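Local coordinates for 3-oxoacyl-[acyl-carrier-protein] synthase 3 (Micrococcus luteus NCTC 2665, PDB 4EWP), which probably catalyses the first condensation of fatty acid synthesis, joining an acetyl group from acetyl-CoA to two carbons of malonyl-ACP, at residues Thr61-Ala66 with Val92-Ala97; Met65-Ala70 with Ala103-Glu108; Ala131-Leu136 with Arg143-Val148. One frame throughout, in Å; residues are numbered along the deposited sequence.

The three contacts belong to the first half of the thiolase-like fold, around the mixed sheet that holds strands 86-90, 116-120 and 144-152. Contacts 1 and 2 share Met65 and Ala66 of helix 62-76: its first turn meets a loop in contact 1, its next turn helix 101-108 in contact 2. Both are partly buried; contact 3, joining helix 125-138 to strand 144-152, is fully buried. All three touch the second subunit. Their chemistry is mainly apolar, but contact 1 uses an aromatic ring, a proline and a threonine hydroxyl, contact 2 an alanine and two valines with one exposed glutamate, contact 3 alanine and branched aliphatics. Ala66 CB touches Val148 CG1 at 3.7 Å, linking the first two contacts to the third.

Contact 1 of 3, residues Thr61-Ala66 with Val92-Ala97; sequences TVPVMA and VTFPHA
Val62 and Pro63, in the first turn of helix 62-76, meet Thr93 and Phe94 of the loop after strand 86-90, in the thiolase-like fold. Ahead of them, Thr61 is the N-cap: its OG1 accepts from Val64 N at 3.2 Å, with a nearly straight N-H...O angle of 163°. Val62 points at the loop. Its CG2 packs 3.8 Å from Thr93 OG1, the two side chains crossing at about a right angle, while its CB lies near Phe94 CD2. Thr93 OG1 hydrogen-bonds Glu151 OE1 and the backbone N of Arg152, and the side chain of Thr93 is about 10 Å from that of Cys123, a predicted active-site residue. Pro63 suits a first helical turn, where the N-H that proline lacks is not needed for the i to i-4 bonding. Its CG comes 3.5 Å from Phe94 CE2. Replacing this proline by alanine removes CG and CD, and would probably open a gap beside CE2 and CD2 of Phe94. The ring reaches the helix because Phe94 CG lies anti to the backbone N (chi1 -173°). Over one face of it, offset toward the rim, His96 CD2 sits 3.7 Å above the plane.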
ATOM      1  N   THR A  61      12.623  -7.308 -12.726  1.00 26.14           N
ATOM      2  CA  THR A  61      11.797  -6.250 -12.175  1.00 26.61           C
ATOM      3  C   THR A  61      11.174  -6.695 -10.861  1.00 23.35           C
ATOM      4  O   THR A  61      11.282  -7.859 -10.455  1.00 23.69           O
ATOM      5  CB  THR A  61      10.655  -5.899 -13.145  1.00 27.94           C
ATOM      6  OG1 THR A  61       9.892  -7.080 -13.416  1.00 22.98           O
ATOM      7  CG2 THR A  61      11.209  -5.335 -14.464  1.00 24.63           C
ATOM      8  N   VAL A  62      10.511  -5.768 -10.194  1.00 18.90           N
ATOM      9  CA  VAL A  62       9.760  -6.129  -9.003  1.00 20.34           C
ATOM     10  C   VAL A  62       8.760  -7.286  -9.277  1.00 22.92           C
ATOM     11  O   VAL A  62       8.725  -8.265  -8.539  1.00 23.45           O
ATOM     12  CB  VAL A  62       9.103  -4.873  -8.371  1.00 18.10           C
ATOM     13  CG1 VAL A  62       8.072  -5.249  -7.288  1.00 19.31           C
ATOM     14  CG2 VAL A  62      10.194  -3.957  -7.808  1.00 17.60           C
ATOM     15  N   PRO A  63       7.955  -7.185 -10.345  1.00 25.28           N
ATOM     16  CA  PRO A  63       7.014  -8.285 -10.603  1.00 24.69           C
ATOM     17  C   PRO A  63       7.681  -9.613 -10.964  1.00 24.85           C
ATOM     18  O   PRO A  63       7.170 -10.659 -10.573  1.00 21.49           O
ATOM     19  CB  PRO A  63       6.183  -7.769 -11.790  1.00 25.46           C
ATOM     20  CG  PRO A  63       6.227  -6.266 -11.642  1.00 28.37           C
ATOM     21  CD  PRO A  63       7.638  -5.985 -11.146  1.00 27.22           C
ATOM     22  N   VAL A  64       8.780  -9.571 -11.716  1.00 23.04           N
ATOM     23  CA  VAL A  64       9.514 -10.776 -12.037  1.00 22.20           C
ATOM     24  C   VAL A  64      10.015 -11.471 -10.763  1.00 26.52           C
ATOM     25  O   VAL A  64       9.783 -12.667 -10.561  1.00 26.91           O
ATOM     26  CB  VAL A  64      10.685 -10.477 -12.981  1.00 24.44           C
ATOM     27  CG1 VAL A  64      11.675 -11.643 -13.008  1.00 22.75           C
ATOM     28  CG2 VAL A  64      10.151 -10.214 -14.377  1.00 22.30           C
ATOM     29  N   MET A  65      10.687 -10.710  -9.905  1.00 23.07           N
ATOM     30  CA  MET A  65      11.235 -11.245  -8.658  1.00 23.14           C
ATOM     31  C   MET A  65      10.121 -11.726  -7.715  1.00 26.03           C
ATOM     32  O   MET A  65      10.230 -12.805  -7.124  1.00 22.38           O
ATOM     33  CB  MET A  65      12.135 -10.206  -7.965  1.00 19.40           C
ATOM     34  CG  MET A  65      13.372  -9.807  -8.807  1.00 18.42           C
ATOM     35  SD  MET A  65      14.607  -8.945  -7.820  1.00 25.08           S
ATOM     36  CE  MET A  65      13.842  -7.335  -7.582  1.00 19.67           C
ATOM     37  N   ALA A  66       9.050 -10.935  -7.592  1.00 19.59           N
ATOM     38  CA  ALA A  66       7.947 -11.295  -6.711  1.00 18.03           C
ATOM     39  C   ALA A  66       7.335 -12.621  -7.139  1.00 19.20           C
ATOM     40  O   ALA A  66       6.965 -13.452  -6.309  1.00 19.55           O
ATOM     41  CB  ALA A  66       6.884 -10.186  -6.697  1.00 19.31           C
ATOM     42  N   VAL A  92       8.415  -0.474  -2.282  1.00 21.53           N
ATOM     43  CA  VAL A  92       8.395   0.965  -2.554  1.00 16.45           C
ATOM     44  C   VAL A  92       9.142   1.299  -3.826  1.00 19.09           C
ATOM     45  O   VAL A  92       9.409   2.465  -4.097  1.00 22.78           O
ATOM     46  CB  VAL A  92       9.038   1.787  -1.407  1.00 25.88           C
ATOM     47  CG1 VAL A  92       8.265   1.615  -0.112  1.00 23.60           C
ATOM     48  CG2 VAL A  92      10.523   1.409  -1.218  1.00 19.46           C
ATOM     49  N   THR A  93       9.504   0.291  -4.613  1.00 19.61           N
ATOM     50  CA  THR A  93      10.369   0.562  -5.767  1.00 19.06           C
ATOM     51  C   THR A  93       9.719   0.267  -7.115  1.00 23.63           C
ATOM     52  O   THR A  93      10.337   0.457  -8.156  1.00 30.54           O
ATOM     53  CB  THR A  93      11.739  -0.171  -5.654  1.00 20.76           C
ATOM     54  OG1 THR A  93      11.542  -1.527  -5.230  1.00 16.71           O
ATOM     55  CG2 THR A  93      12.616   0.513  -4.644  1.00 17.91           C
ATOM     56  N   PHE A  94       8.474  -0.200  -7.105  1.00 20.78           N
ATOM     57  CA  PHE A  94       7.752  -0.410  -8.353  1.00 20.60           C
ATOM     58  C   PHE A  94       7.471   0.970  -8.956  1.00 21.29           C
ATOM     59  O   PHE A  94       6.801   1.793  -8.337  1.00 24.52           O
ATOM     60  CB  PHE A  94       6.465  -1.181  -8.067  1.00 21.24           C
ATOM     61  CG  PHE A  94       5.690  -1.606  -9.301  1.00 20.25           C
ATOM     62  CD1 PHE A  94       4.356  -1.223  -9.463  1.00 19.86           C
ATOM     63  CD2 PHE A  94       6.267  -2.423 -10.262  1.00 19.94           C
ATOM     64  CE1 PHE A  94       3.614  -1.651 -10.567  1.00 19.24           C
ATOM     65  CE2 PHE A  94       5.539  -2.843 -11.373  1.00 20.54           C
ATOM     66  CZ  PHE A  94       4.212  -2.466 -11.525  1.00 19.23           C
ATOM     67  N   PRO A  95       8.016   1.233 -10.151  1.00 24.49           N
ATOM     68  CA  PRO A  95       8.045   2.557 -10.797  1.00 25.78           C
ATOM     69  C   PRO A  95       6.751   2.964 -11.490  1.00 27.06           C
ATOM     70  O   PRO A  95       6.787   3.516 -12.590  1.00 25.45           O
ATOM     71  CB  PRO A  95       9.149   2.405 -11.846  1.00 26.01           C
ATOM     72  CG  PRO A  95       9.120   0.963 -12.200  1.00 25.93           C
ATOM     73  CD  PRO A  95       8.768   0.229 -10.927  1.00 26.61           C
ATOM     74  N   HIS A  96       5.623   2.695 -10.846  1.00 26.70           N
ATOM     75  CA  HIS A  96       4.336   3.161 -11.330  1.00 26.22           C
ATOM     76  C   HIS A  96       3.493   3.594 -10.158  1.00 27.05           C
ATOM     77  O   HIS A  96       3.300   2.825  -9.209  1.00 25.25           O
ATOM     78  CB  HIS A  96       3.598   2.040 -12.052  1.00 23.95           C
ATOM     79  CG  HIS A  96       4.303   1.545 -13.269  1.00 27.79           C
ATOM     80  ND1 HIS A  96       4.055   2.050 -14.527  1.00 32.33           N
ATOM     81  CD2 HIS A  96       5.250   0.591 -13.422  1.00 25.88           C
ATOM     82  CE1 HIS A  96       4.814   1.420 -15.407  1.00 30.66           C
ATOM     83  NE2 HIS A  96       5.552   0.536 -14.763  1.00 27.69           N
ATOM     84  N   ALA A  97       2.968   4.814 -10.227  1.00 26.77           N
ATOM     85  CA  ALA A  97       2.017   5.249  -9.219  1.00 22.62           C
ATOM     86  C   ALA A  97       0.846   4.250  -9.170  1.00 22.37           C
ATOM     87  O   ALA A  97       0.389   3.862  -8.094  1.00 20.72           O
ATOM     88  CB  ALA A  97       1.536   6.654  -9.522  1.00 18.78           C
TER

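Contact 2 of 3, residues Met65-Ala70 with Ala103-Glu108; sequences MAVGAA and ALVAHE
Ala66 O takes the hydrogen bond of Ala70 N at 2.8 Å, one turn along helix 62-76, and the methyl group of the same Ala66 is one of two groups this helix sets against Val105. The bond is ordinary helical pairing, yet it keeps the backbone polar groups satisfied where the helix turns an apolar flank to helix 101-108. Here two helices of the thiolase-like fold pack side by side, helix 62-76 lying on the sheet. The two short segments run 9.5 Å apart at closest approach, with a crossing angle of -45°, so they touch over a short patch around Val67 and Val105, whose CA atoms are 5.8 Å apart.

Val105 divides its work between two branches. Its CG2 meets Ala66 CB at 3.7 Å, and its CG1 faces Val67 CG2 at 4.2 Å. With chi1 at 175°, CG1 stands opposite the backbone N and CG2 beside it, so that the fork spreads over both neighbours. The small methyl of Ala66 fits between Val105 CG2 and strand 144-152, where it also touches Val148 and Val150. Val67 CG2 also lies 3.7 Å from Glu108 CB. Glu108 starts toward the other helix, but the end of its side chain leads away: the packing rests on CB, as befits an exposed residue at the margin.

Beneath, Ala69 of helix 62-76 rests on Ala172 and Ala174 of strand 170-180. Helix 101-108 turns Leu104 and Ala106 to Trp197 and Ser192 of the second subunit.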
ATOM      1  N   MET A  65      10.687 -10.710  -9.905  1.00 23.07           N
ATOM      2  CA  MET A  65      11.235 -11.245  -8.658  1.00 23.14           C
ATOM      3  C   MET A  65      10.121 -11.726  -7.715  1.00 26.03           C
ATOM      4  O   MET A  65      10.230 -12.805  -7.124  1.00 22.38           O
ATOM      5  CB  MET A  65      12.135 -10.206  -7.965  1.00 19.40           C
ATOM      6  CG  MET A  65      13.372  -9.807  -8.807  1.00 18.42           C
ATOM      7  SD  MET A  65      14.607  -8.945  -7.820  1.00 25.08           S
ATOM      8  CE  MET A  65      13.842  -7.335  -7.582  1.00 19.67           C
ATOM      9  N   ALA A  66       9.050 -10.935  -7.592  1.00 19.59           N
ATOM     10  CA  ALA A  66       7.947 -11.295  -6.711  1.00 18.03           C
ATOM     11  C   ALA A  66       7.335 -12.621  -7.139  1.00 19.20           C
ATOM     12  O   ALA A  66       6.965 -13.452  -6.309  1.00 19.55           O
ATOM     13  CB  ALA A  66       6.884 -10.186  -6.697  1.00 19.31           C
ATOM     14  N   VAL A  67       7.233 -12.817  -8.445  1.00 20.17           N
ATOM     15  CA  VAL A  67       6.592 -14.007  -8.987  1.00 23.79           C
ATOM     16  C   VAL A  67       7.403 -15.272  -8.707  1.00 25.31           C
ATOM     17  O   VAL A  67       6.852 -16.303  -8.307  1.00 25.79           O
ATOM     18  CB  VAL A  67       6.315 -13.835 -10.505  1.00 18.80           C
ATOM     19  CG1 VAL A  67       6.125 -15.185 -11.213  1.00 21.08           C
ATOM     20  CG2 VAL A  67       5.121 -12.942 -10.698  1.00 20.44           C
ATOM     21  N   GLY A  68       8.712 -15.190  -8.919  1.00 28.76           N
ATOM     22  CA  GLY A  68       9.583 -16.319  -8.645  1.00 26.79           C
ATOM     23  C   GLY A  68       9.467 -16.699  -7.177  1.00 25.83           C
ATOM     24  O   GLY A  68       9.285 -17.871  -6.842  1.00 25.15           O
ATOM     25  N   ALA A  69       9.564 -15.710  -6.293  1.00 20.43           N
ATOM     26  CA  ALA A  69       9.461 -15.996  -4.864  1.00 23.97           C
ATOM     27  C   ALA A  69       8.089 -16.608  -4.580  1.00 20.35           C
ATOM     28  O   ALA A  69       7.982 -17.639  -3.907  1.00 17.78           O
ATOM     29  CB  ALA A  69       9.692 -14.723  -4.016  1.00 22.28           C
ATOM     30  N   ALA A  70       7.050 -15.990  -5.134  1.00 16.11           N
ATOM     31  CA  ALA A  70       5.687 -16.487  -4.952  1.00 18.98           C
ATOM     32  C   ALA A  70       5.575 -17.930  -5.408  1.00 19.73           C
ATOM     33  O   ALA A  70       4.970 -18.753  -4.728  1.00 24.11           O
ATOM     34  CB  ALA A  70       4.683 -15.632  -5.709  1.00 15.95           C
ATOM     35  N   ALA A 103      -1.193  -6.668  -8.605  1.00 16.81           N
ATOM     36  CA  ALA A 103      -2.200  -7.084  -9.577  1.00 18.98           C
ATOM     37  C   ALA A 103      -1.542  -7.859 -10.703  1.00 18.19           C
ATOM     38  O   ALA A 103      -2.107  -8.839 -11.192  1.00 19.25           O
ATOM     39  CB  ALA A 103      -2.988  -5.869 -10.115  1.00 18.59           C
ATOM     40  N   LEU A 104      -0.342  -7.433 -11.102  1.00 13.42           N
ATOM     41  CA  LEU A 104       0.451  -8.208 -12.069  1.00 23.16           C
ATOM     42  C   LEU A 104       0.865  -9.556 -11.488  1.00 25.72           C
ATOM     43  O   LEU A 104       0.750 -10.586 -12.154  1.00 31.37           O
ATOM     44  CB  LEU A 104       1.719  -7.453 -12.499  1.00 22.95           C
ATOM     45  CG  LEU A 104       1.599  -6.322 -13.517  1.00 27.14           C
ATOM     46  CD1 LEU A 104       2.930  -5.598 -13.654  1.00 24.19           C
ATOM     47  CD2 LEU A 104       1.136  -6.853 -14.874  1.00 25.55           C
ATOM     48  N   VAL A 105       1.359  -9.546 -10.250  1.00 21.45           N
ATOM     49  CA  VAL A 105       1.805 -10.776  -9.613  1.00 20.74           C
ATOM     50  C   VAL A 105       0.655 -11.780  -9.542  1.00 22.53           C
ATOM     51  O   VAL A 105       0.808 -12.946  -9.933  1.00 22.35           O
ATOM     52  CB  VAL A 105       2.387 -10.512  -8.200  1.00 19.85           C
ATOM     53  CG1 VAL A 105       2.749 -11.832  -7.477  1.00 16.86           C
ATOM     54  CG2 VAL A 105       3.604  -9.583  -8.284  1.00 16.51           C
ATOM     55  N   ALA A 106      -0.497 -11.312  -9.065  1.00 21.58           N
ATOM     56  CA  ALA A 106      -1.673 -12.166  -8.911  1.00 19.83           C
ATOM     57  C   ALA A 106      -1.997 -12.841 -10.224  1.00 19.57           C
ATOM     58  O   ALA A 106      -2.280 -14.042 -10.263  1.00 20.37           O
ATOM     59  CB  ALA A 106      -2.869 -11.354  -8.434  1.00 20.21           C
ATOM     60  N   HIS A 107      -1.932 -12.062 -11.305  1.00 20.99           N
ATOM     61  CA  HIS A 107      -2.247 -12.575 -12.630  1.00 21.78           C
ATOM     62  C   HIS A 107      -1.227 -13.599 -13.096  1.00 23.25           C
ATOM     63  O   HIS A 107      -1.599 -14.671 -13.566  1.00 22.97           O
ATOM     64  CB  HIS A 107      -2.347 -11.461 -13.671  1.00 20.35           C
ATOM     65  CG  HIS A 107      -2.424 -11.977 -15.071  1.00 22.35           C
ATOM     66  ND1 HIS A 107      -3.438 -12.813 -15.494  1.00 28.32           N
ATOM     67  CD2 HIS A 107      -1.597 -11.821 -16.127  1.00 26.03           C
ATOM     68  CE1 HIS A 107      -3.238 -13.134 -16.759  1.00 28.31           C
ATOM     69  NE2 HIS A 107      -2.131 -12.544 -17.169  1.00 30.81           N
ATOM     70  N   GLU A 108       0.055 -13.261 -12.955  1.00 26.48           N
ATOM     71  CA  GLU A 108       1.137 -14.109 -13.459  1.00 28.35           C
ATOM     72  C   GLU A 108       1.129 -15.472 -12.790  1.00 28.35           C
ATOM     73  O   GLU A 108       1.429 -16.483 -13.432  1.00 32.65           O
ATOM     74  CB  GLU A 108       2.505 -13.458 -13.230  1.00 34.50           C
ATOM     75  CG  GLU A 108       2.630 -12.000 -13.648  1.00 41.94           C
ATOM     76  CD  GLU A 108       2.735 -11.826 -15.148  1.00 52.18           C
ATOM     77  OE1 GLU A 108       2.579 -12.835 -15.874  1.00 54.12           O
ATOM     78  OE2 GLU A 108       2.978 -10.679 -15.595  1.00 56.21           O
TER

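Contact 3 of 3, residues Ala131-Leu136 with Arg143-Val148; sequences AQADAL and RHVLVV
Ala133 sits over two valines of one strand, and its methyl touches both. Its CB is 3.6 Å from Val145 CG1 and also 3.6 Å from Val147 CG2. A residue this small suits the place, because it lets helix 131-136 settle 8.5 Å from the axis of strand 144-148. Val145 has a second branch to spend: its CG2 meets Leu136 CB at 4.1 Å, about one turn further along the helix. In Val145 the branch CG1 is anti to the backbone N (chi1 180°), leaving CG2 beside that N and directed to Leu136. Beta-branched residues suit a strand, and alternation sends Val145 and Val147 to this helix, while Leu146 starts away from it and its CD2 packs on Ala70 of helix 62-76.

Helix and strand run almost antiparallel, at 173°, as expected within a beta-alpha-beta crossover. Strand 116-120 leads into helix 125-138, which returns to the parallel strand 144-152, passing over strand 86-90 between them.

The polar bonds lie outside the apolar patch. Along the helix, Leu136 N bonds Gln132 O at 2.8 Å. Gln132 OE1 hydrogen-bonds Tyr117 OH. Asp134, whose side chain starts away from the strand, forms a salt bridge with Arg138 and a hydrogen bond with Ser14 OG, which gives its buried carboxylate partners on both oxygens.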
ATOM      1  N   ALA A 131       1.087  -8.976   9.500  1.00 16.15           N
ATOM      2  CA  ALA A 131       0.036  -8.517  10.407  1.00 16.39           C
ATOM      3  C   ALA A 131      -1.292  -8.511   9.657  1.00 20.55           C
ATOM      4  O   ALA A 131      -2.318  -8.985  10.161  1.00 19.25           O
ATOM      5  CB  ALA A 131       0.353  -7.126  10.935  1.00 14.92           C
ATOM      6  N   GLN A 132      -1.261  -7.991   8.431  1.00 20.99           N
ATOM      7  CA  GLN A 132      -2.469  -7.896   7.621  1.00 22.80           C
ATOM      8  C   GLN A 132      -2.989  -9.285   7.248  1.00 20.52           C
ATOM      9  O   GLN A 132      -4.154  -9.600   7.460  1.00 19.55           O
ATOM     10  CB  GLN A 132      -2.198  -7.056   6.370  1.00 19.12           C
ATOM     11  CG  GLN A 132      -2.030  -5.572   6.645  1.00 16.96           C
ATOM     12  CD  GLN A 132      -1.470  -4.838   5.453  1.00 18.68           C
ATOM     13  OE1 GLN A 132      -2.005  -4.934   4.351  1.00 22.58           O
ATOM     14  NE2 GLN A 132      -0.388  -4.110   5.659  1.00 15.33           N
ATOM     15  N   ALA A 133      -2.095 -10.114   6.722  1.00 19.23           N
ATOM     16  CA  ALA A 133      -2.424 -11.487   6.357  1.00 22.37           C
ATOM     17  C   ALA A 133      -3.039 -12.237   7.545  1.00 22.77           C
ATOM     18  O   ALA A 133      -4.078 -12.893   7.414  1.00 21.30           O
ATOM     19  CB  ALA A 133      -1.165 -12.216   5.848  1.00 17.91           C
ATOM     20  N   ASP A 134      -2.393 -12.131   8.702  1.00 21.62           N
ATOM     21  CA  ASP A 134      -2.886 -12.763   9.926  1.00 20.41           C
ATOM     22  C   ASP A 134      -4.312 -12.286  10.231  1.00 17.83           C
ATOM     23  O   ASP A 134      -5.212 -13.091  10.550  1.00 18.82           O
ATOM     24  CB  ASP A 134      -1.925 -12.444  11.083  1.00 20.14           C
ATOM     25  CG  ASP A 134      -2.412 -12.975  12.419  1.00 26.67           C
ATOM     26  OD1 ASP A 134      -2.680 -14.186  12.528  1.00 28.27           O
ATOM     27  OD2 ASP A 134      -2.527 -12.182  13.370  1.00 30.28           O
ATOM     28  N   ALA A 135      -4.520 -10.973  10.137  1.00 16.79           N
ATOM     29  CA  ALA A 135      -5.847 -10.403  10.366  1.00 21.39           C
ATOM     30  C   ALA A 135      -6.874 -10.954   9.369  1.00 18.72           C
ATOM     31  O   ALA A 135      -7.992 -11.297   9.753  1.00 20.68           O
ATOM     32  CB  ALA A 135      -5.806  -8.878  10.291  1.00 20.85           C
ATOM     33  N   LEU A 136      -6.490 -11.011   8.094  1.00 15.92           N
ATOM     34  CA  LEU A 136      -7.356 -11.545   7.044  1.00 17.71           C
ATOM     35  C   LEU A 136      -7.734 -13.007   7.321  1.00 16.49           C
ATOM     36  O   LEU A 136      -8.874 -13.394   7.141  1.00 17.51           O
ATOM     37  CB  LEU A 136      -6.681 -11.413   5.664  1.00 19.58           C
ATOM     38  CG  LEU A 136      -6.477  -9.979   5.138  1.00 17.60           C
ATOM     39  CD1 LEU A 136      -5.587  -9.962   3.873  1.00 16.69           C
ATOM     40  CD2 LEU A 136      -7.797  -9.264   4.879  1.00 11.69           C
ATOM     41  N   ARG A 143      -8.567 -17.609   3.447  1.00 24.17           N
ATOM     42  CA  ARG A 143      -8.015 -18.859   3.960  1.00 28.23           C
ATOM     43  C   ARG A 143      -6.517 -18.999   3.637  1.00 22.40           C
ATOM     44  O   ARG A 143      -5.767 -19.606   4.396  1.00 26.28           O
ATOM     45  CB  ARG A 143      -8.809 -20.047   3.418  1.00 34.73           C
ATOM     46  CG  ARG A 143     -10.251 -20.114   3.929  1.00 45.86           C
ATOM     47  CD  ARG A 143     -10.886 -21.471   3.634  1.00 56.01           C
ATOM     48  NE  ARG A 143      -9.944 -22.566   3.887  1.00 64.94           N
ATOM     49  CZ  ARG A 143      -9.656 -23.052   5.093  1.00 68.44           C
ATOM     50  NH1 ARG A 143     -10.237 -22.548   6.178  1.00 68.09           N
ATOM     51  NH2 ARG A 143      -8.782 -24.045   5.212  1.00 71.07           N
ATOM     52  N   HIS A 144      -6.093 -18.424   2.517  1.00 18.90           N
ATOM     53  CA  HIS A 144      -4.683 -18.436   2.110  1.00 21.55           C
ATOM     54  C   HIS A 144      -4.246 -17.055   1.566  1.00 23.10           C
ATOM     55  O   HIS A 144      -4.800 -16.563   0.581  1.00 21.60           O
ATOM     56  CB  HIS A 144      -4.430 -19.501   1.039  1.00 16.88           C
ATOM     57  CG  HIS A 144      -4.778 -20.895   1.464  1.00 28.58           C
ATOM     58  ND1 HIS A 144      -6.004 -21.470   1.202  1.00 31.82           N
ATOM     59  CD2 HIS A 144      -4.053 -21.840   2.114  1.00 29.95           C
ATOM     60  CE1 HIS A 144      -6.022 -22.704   1.675  1.00 30.45           C
ATOM     61  NE2 HIS A 144      -4.849 -22.951   2.231  1.00 31.37           N
ATOM     62  N   VAL A 145      -3.248 -16.442   2.199  1.00 22.50           N
ATOM     63  CA  VAL A 145      -2.809 -15.103   1.819  1.00 21.50           C
ATOM     64  C   VAL A 145      -1.347 -15.167   1.445  1.00 22.27           C
ATOM     65  O   VAL A 145      -0.518 -15.718   2.194  1.00 19.21           O
ATOM     66  CB  VAL A 145      -3.013 -14.083   2.983  1.00 15.88           C
ATOM     67  CG1 VAL A 145      -2.548 -12.659   2.598  1.00 12.19           C
ATOM     68  CG2 VAL A 145      -4.464 -14.071   3.411  1.00 13.42           C
ATOM     69  N   LEU A 146      -1.033 -14.633   0.273  1.00 16.69           N
ATOM     70  CA  LEU A 146       0.354 -14.543  -0.158  1.00 17.09           C
ATOM     71  C   LEU A 146       0.911 -13.190   0.257  1.00 18.36           C
ATOM     72  O   LEU A 146       0.280 -12.171   0.007  1.00 16.92           O
ATOM     73  CB  LEU A 146       0.440 -14.691  -1.676  1.00 17.90           C
ATOM     74  CG  LEU A 146       1.816 -14.435  -2.276  1.00 18.61           C
ATOM     75  CD1 LEU A 146       2.810 -15.558  -1.926  1.00 13.20           C
ATOM     76  CD2 LEU A 146       1.689 -14.260  -3.771  1.00 15.04           C
ATOM     77  N   VAL A 147       2.076 -13.179   0.910  1.00 19.37           N
ATOM     78  CA  VAL A 147       2.750 -11.921   1.264  1.00 15.03           C
ATOM     79  C   VAL A 147       4.134 -11.895   0.619  1.00 17.98           C
ATOM     80  O   VAL A 147       4.922 -12.828   0.783  1.00 17.90           O
ATOM     81  CB  VAL A 147       2.900 -11.750   2.796  1.00 14.15           C
ATOM     82  CG1 VAL A 147       3.606 -10.437   3.108  1.00 12.76           C
ATOM     83  CG2 VAL A 147       1.548 -11.806   3.471  1.00 10.96           C
ATOM     84  N   VAL A 148       4.423 -10.836  -0.127  1.00 16.78           N
ATOM     85  CA  VAL A 148       5.699 -10.721  -0.799  1.00 18.50           C
ATOM     86  C   VAL A 148       6.377  -9.427  -0.392  1.00 15.82           C
ATOM     87  O   VAL A 148       5.827  -8.344  -0.588  1.00 16.04           O
ATOM     88  CB  VAL A 148       5.538 -10.734  -2.338  1.00 19.50           C
ATOM     89  CG1 VAL A 148       6.899 -10.647  -2.993  1.00 19.25           C
ATOM     90  CG2 VAL A 148       4.870 -12.013  -2.772  1.00 21.52           C
TER